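Local coordinates for protein IWS1 (Encephalitozoon cuniculi, PDB 2XPP) that probably acts as a transcription factor in RNA polymerase II regulation, possibly both in recruiting TBP and in steps after its recruitment, at residues M78-L88 / F112-V123. Numbering follows the deposited sequence.
Sequences MPNIKIRKRLL and FYSINPKESKEV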
loop_
_atom_site.group_PDB
_atom_site.type_symbol
_atom_site.label_atom_id
_atom_site.label_comp_id
_atom_site.label_asym_id
_atom_site.label_seq_id
_atom_site.Cartn_x
_atom_site.Cartn_y
_atom_site.Cartn_z
ATOM N N MET A 78 9.303 3.029 10.422
ATOM C CA MET A 78 8.806 2.755 9.058
ATOM C C MET A 78 9.641 1.658 8.393
ATOM O O MET A 78 10.839 1.525 8.686
ATOM C CB MET A 78 8.824 4.029 8.203
ATOM C CG MET A 78 7.936 5.151 8.747
ATOM S SD MET A 78 6.190 4.750 8.867
ATOM C CE MET A 78 5.673 4.717 7.129
ATOM N N PRO A 79 9.031 0.935 7.433
ATOM C CA PRO A 79 9.832 -0.044 6.692
ATOM C C PRO A 79 10.956 0.593 5.922
ATOM O O PRO A 79 10.879 1.797 5.584
ATOM C CB PRO A 79 8.842 -0.653 5.694
ATOM C CG PRO A 79 7.564 0.026 5.891
ATOM C CD PRO A 79 7.621 0.992 7.002
ATOM N N ASN A 80 12.000 -0.207 5.665
ATOM C CA ASN A 80 13.164 0.217 4.902
ATOM C C ASN A 80 12.746 0.934 3.615
ATOM O O ASN A 80 11.765 0.526 2.963
ATOM C CB ASN A 80 14.000 -1.022 4.545
ATOM C CG ASN A 80 15.283 -0.685 3.938
ATOM O OD1 ASN A 80 15.357 -0.140 2.825
ATOM N ND2 ASN A 80 16.387 -1.006 4.668
ATOM N N ILE A 81 13.447 2.025 3.308
ATOM C CA ILE A 81 13.040 2.896 2.174
ATOM C C ILE A 81 13.002 2.083 0.846
ATOM O O ILE A 81 12.285 2.454 -0.122
ATOM C CB ILE A 81 13.967 4.158 2.081
ATOM C CG1 ILE A 81 13.268 5.254 1.229
ATOM C CG2 ILE A 81 15.349 3.795 1.563
ATOM C CD1 ILE A 81 14.004 6.527 1.144
ATOM N N LYS A 82 13.766 0.994 0.774
ATOM C CA LYS A 82 13.730 0.198 -0.485
ATOM C C LYS A 82 12.339 -0.410 -0.689
ATOM O O LYS A 82 11.818 -0.465 -1.826
ATOM C CB LYS A 82 14.816 -0.861 -0.483
ATOM C CG LYS A 82 14.654 -1.890 -1.610
ATOM C CD LYS A 82 15.924 -2.698 -1.747
ATOM C CE LYS A 82 15.681 -4.062 -2.376
ATOM N NZ LYS A 82 15.629 -5.168 -1.322
ATOM N N ILE A 83 11.706 -0.843 0.409
ATOM C CA ILE A 83 10.332 -1.305 0.386
ATOM C C ILE A 83 9.324 -0.212 0.022
ATOM O O ILE A 83 8.434 -0.413 -0.844
ATOM C CB ILE A 83 9.929 -1.933 1.745
ATOM C CG1 ILE A 83 10.935 -3.048 2.093
ATOM C CG2 ILE A 83 8.433 -2.346 1.712
ATOM C CD1 ILE A 83 11.025 -3.279 3.604
ATOM N N ARG A 84 9.498 0.948 0.643
ATOM C CA ARG A 84 8.639 2.112 0.398
ATOM C C ARG A 84 8.682 2.464 -1.089
ATOM O O ARG A 84 7.626 2.639 -1.730
ATOM C CB ARG A 84 9.081 3.290 1.256
ATOM C CG ARG A 84 8.995 2.894 2.744
ATOM C CD ARG A 84 8.928 4.060 3.707
ATOM N NE ARG A 84 9.859 5.181 3.522
ATOM C CZ ARG A 84 11.000 5.339 4.215
ATOM N NH1 ARG A 84 11.406 4.393 5.048
ATOM N NH2 ARG A 84 11.762 6.422 4.054
ATOM N N LYS A 85 9.881 2.570 -1.629
ATOM C CA LYS A 85 10.028 2.966 -3.049
ATOM C C LYS A 85 9.435 1.923 -3.973
ATOM O O LYS A 85 8.655 2.259 -4.897
ATOM C CB LYS A 85 11.492 3.168 -3.388
ATOM C CG LYS A 85 11.965 4.444 -2.799
ATOM C CD LYS A 85 13.402 4.640 -3.190
ATOM C CE LYS A 85 13.796 6.012 -2.759
ATOM N NZ LYS A 85 15.197 6.272 -3.180
ATOM N N ARG A 86 9.777 0.666 -3.742
ATOM C CA ARG A 86 9.391 -0.360 -4.698
ATOM C C ARG A 86 7.869 -0.605 -4.726
ATOM O O ARG A 86 7.309 -0.749 -5.800
ATOM C CB ARG A 86 10.086 -1.639 -4.377
ATOM C CG ARG A 86 9.785 -2.689 -5.397
ATOM C CD ARG A 86 10.504 -2.383 -6.741
ATOM N NE ARG A 86 10.219 -3.477 -7.652
ATOM C CZ ARG A 86 10.010 -3.380 -8.955
ATOM N NH1 ARG A 86 10.065 -2.197 -9.565
ATOM N NH2 ARG A 86 9.743 -4.479 -9.642
ATOM N N LEU A 87 7.242 -0.603 -3.560
ATOM C CA LEU A 87 5.777 -0.768 -3.481
ATOM C C LEU A 87 5.038 0.423 -4.052
ATOM O O LEU A 87 3.981 0.237 -4.634
ATOM C CB LEU A 87 5.257 -1.153 -2.093
ATOM C CG LEU A 87 5.711 -2.586 -1.717
ATOM C CD1 LEU A 87 5.137 -2.865 -0.334
ATOM C CD2 LEU A 87 5.248 -3.635 -2.734
ATOM N N LEU A 88 5.551 1.639 -3.899
ATOM C CA LEU A 88 4.870 2.780 -4.524
ATOM C C LEU A 88 4.994 2.625 -6.044
ATOM O O LEU A 88 4.072 2.949 -6.769
ATOM C CB LEU A 88 5.485 4.130 -4.122
ATOM C CG LEU A 88 5.146 4.564 -2.683
ATOM C CD1 LEU A 88 5.764 5.920 -2.477
ATOM C CD2 LEU A 88 3.642 4.616 -2.356
ATOM N N PHE A 112 -0.433 9.323 3.838
ATOM C CA PHE A 112 0.518 9.634 4.881
ATOM C C PHE A 112 1.942 9.823 4.319
ATOM O O PHE A 112 2.665 10.748 4.719
ATOM C CB PHE A 112 0.504 8.568 5.985
ATOM C CG PHE A 112 1.561 8.820 7.031
ATOM C CD1 PHE A 112 1.488 9.950 7.871
ATOM C CD2 PHE A 112 2.634 7.975 7.114
ATOM C CE1 PHE A 112 2.513 10.200 8.834
ATOM C CE2 PHE A 112 3.657 8.213 8.047
ATOM C CZ PHE A 112 3.599 9.314 8.884
ATOM N N TYR A 113 2.330 8.981 3.365
ATOM C CA TYR A 113 3.650 9.098 2.779
ATOM C C TYR A 113 3.803 10.470 2.145
ATOM O O TYR A 113 4.901 11.045 2.208
ATOM C CB TYR A 113 3.885 8.028 1.731
ATOM C CG TYR A 113 4.343 6.682 2.286
ATOM C CD1 TYR A 113 5.308 5.936 1.589
ATOM C CD2 TYR A 113 3.815 6.139 3.479
ATOM C CE1 TYR A 113 5.748 4.670 2.068
ATOM C CE2 TYR A 113 4.273 4.874 3.970
ATOM C CZ TYR A 113 5.239 4.174 3.254
ATOM O OH TYR A 113 5.706 2.947 3.672
ATOM N N SER A 114 2.727 10.977 1.537
ATOM C CA SER A 114 2.776 12.257 0.815
ATOM C C SER A 114 2.953 13.453 1.753
ATOM O O SER A 114 3.340 14.540 1.301
ATOM C CB SER A 114 1.547 12.451 -0.091
ATOM O OG SER A 114 0.333 12.796 0.611
ATOM N N ILE A 115 2.682 13.258 3.046
ATOM C CA ILE A 115 2.732 14.385 4.004
ATOM C C ILE A 115 3.733 14.190 5.139
ATOM O O ILE A 115 3.958 15.110 5.953
ATOM C CB ILE A 115 1.333 14.730 4.557
ATOM C CG1 ILE A 115 0.755 13.561 5.370
ATOM C CG2 ILE A 115 0.378 15.135 3.422
ATOM C CD1 ILE A 115 -0.347 13.975 6.330
ATOM N N ASN A 116 4.355 13.020 5.191
ATOM C CA ASN A 116 5.252 12.662 6.299
ATOM C C ASN A 116 6.535 13.500 6.257
ATOM O O ASN A 116 7.307 13.364 5.320
ATOM C CB ASN A 116 5.565 11.162 6.225
ATOM C CG ASN A 116 6.551 10.704 7.281
ATOM O OD1 ASN A 116 7.001 11.498 8.133
ATOM N ND2 ASN A 116 6.896 9.431 7.238
ATOM N N PRO A 117 6.786 14.356 7.285
ATOM C CA PRO A 117 7.996 15.202 7.193
ATOM C C PRO A 117 9.321 14.439 7.245
ATOM O O PRO A 117 10.340 14.910 6.712
ATOM C CB PRO A 117 7.866 16.176 8.375
ATOM C CG PRO A 117 6.798 15.626 9.250
ATOM C CD PRO A 117 5.917 14.734 8.408
ATOM N N LYS A 118 9.309 13.274 7.869
ATOM C CA LYS A 118 10.474 12.407 7.914
ATOM C C LYS A 118 10.787 11.705 6.595
ATOM O O LYS A 118 11.863 11.120 6.442
ATOM C CB LYS A 118 10.326 11.360 9.033
ATOM C CG LYS A 118 10.487 11.861 10.475
ATOM C CD LYS A 118 10.542 10.650 11.433
ATOM C CE LYS A 118 11.992 10.326 11.857
ATOM N NZ LYS A 118 12.302 8.850 11.951
ATOM N N GLU A 119 9.848 11.723 5.647
ATOM C CA GLU A 119 10.017 10.974 4.405
ATOM C C GLU A 119 11.050 11.642 3.438
ATOM O O GLU A 119 11.262 12.870 3.500
ATOM C CB GLU A 119 8.629 10.777 3.758
ATOM C CG GLU A 119 8.659 9.877 2.533
ATOM C CD GLU A 119 9.315 8.525 2.827
ATOM O OE1 GLU A 119 10.491 8.322 2.444
ATOM O OE2 GLU A 119 8.640 7.692 3.462
ATOM N N SER A 120 11.737 10.853 2.606
ATOM C CA SER A 120 12.612 11.437 1.596
ATOM C C SER A 120 11.763 12.265 0.638
ATOM O O SER A 120 10.597 11.938 0.379
ATOM C CB SER A 120 13.455 10.394 0.837
ATOM O OG SER A 120 12.732 9.758 -0.212
ATOM N N LYS A 121 12.338 13.345 0.147
ATOM C CA LYS A 121 11.661 14.201 -0.832
ATOM C C LYS A 121 11.163 13.377 -2.025
ATOM O O LYS A 121 10.039 13.574 -2.461
ATOM C CB LYS A 121 12.560 15.363 -1.297
ATOM C CG LYS A 121 13.005 16.314 -0.185
ATOM C CD LYS A 121 13.534 17.619 -0.776
ATOM C CE LYS A 121 14.166 18.541 0.268
ATOM N NZ LYS A 121 13.194 18.864 1.359
ATOM N N GLU A 122 11.981 12.434 -2.506
ATOM C CA GLU A 122 11.619 11.575 -3.636
ATOM C C GLU A 122 10.386 10.704 -3.373
ATOM O O GLU A 122 9.483 10.656 -4.196
ATOM C CB GLU A 122 12.807 10.673 -4.059
ATOM C CG GLU A 122 12.507 9.754 -5.285
ATOM C CD GLU A 122 13.392 8.450 -5.415
ATOM O OE1 GLU A 122 14.656 8.499 -5.264
ATOM O OE2 GLU A 122 12.785 7.385 -5.719
ATOM N N VAL A 123 10.366 9.992 -2.249
ATOM C CA VAL A 123 9.226 9.146 -1.884
ATOM C C VAL A 123 7.974 10.017 -1.680
ATOM O O VAL A 123 6.897 9.671 -2.163
ATOM C CB VAL A 123 9.527 8.292 -0.660
ATOM C CG1 VAL A 123 8.295 7.522 -0.191
ATOM C CG2 VAL A 123 10.608 7.259 -1.074
HETATM O O HOH W 1 14.835 8.925 -1.927
#
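Phe112 meets the methyl end of Met78 at its ring edge, CE2 to CE 4.1 Å; the methionine chain, bent at chi2 and chi3, brings that methyl into contact with two aromatic rings. The second ring is that of Tyr113, whose CE2 lies 3.5 Å from Met78 CE. The aliphatic part of Arg84 crosses the Tyr113 ring at a slant, CD 3.6 Å from CE1, and Leu88 CD1 touches the ring at CD1. The ring plane stands 77° from the guanidinium, so the pair is not stacked; the phenol OH bonds to the backbone oxygen of Leu70. A type I turn with an Asx turn at Asn116 then leads to Glu119, which comes at Arg84 from the opposite direction and forms a salt bridge with it. Glu119 OE1 takes a nearly straight bond from Arg84 NH2 (2.8 Å, 162°) on its syn side, while NE gives a weak, bent one to OE2. OE1 also accepts from Ser120 N on its anti side, and Arg84 NH1 donates to Pro79 O, so the guanidinium is fixed in rotation, with Ile81 CG1 over one face. Ser120 caps helix 121-138 through its OG, which packs on Ile81 CD1 (3.7 Å) and shares a water with Lys85 NZ. Glu122, its CG anti to the backbone N (chi1 -178°), reaches across to Lys85 in a salt bridge, NZ meeting OE1 at 3.1 Å from above the carboxylate plane. Val123 closes the apolar side: CG2 rests on Lys85 CG at 3.6 Å and CG1 on Leu88 CD1. The contact thus seats helix 81-92 and its N-terminal lead-in against the end of helix 106-115, the start of helix 121-138 and the turn that joins them, within the TFIIS N-terminal helical bundle; Leu88 and Tyr113 continue onto helix 121-138 at Leu130 and Ala127, Leu87 packs on helix 62-70, and Lys82 touches helix 36-48.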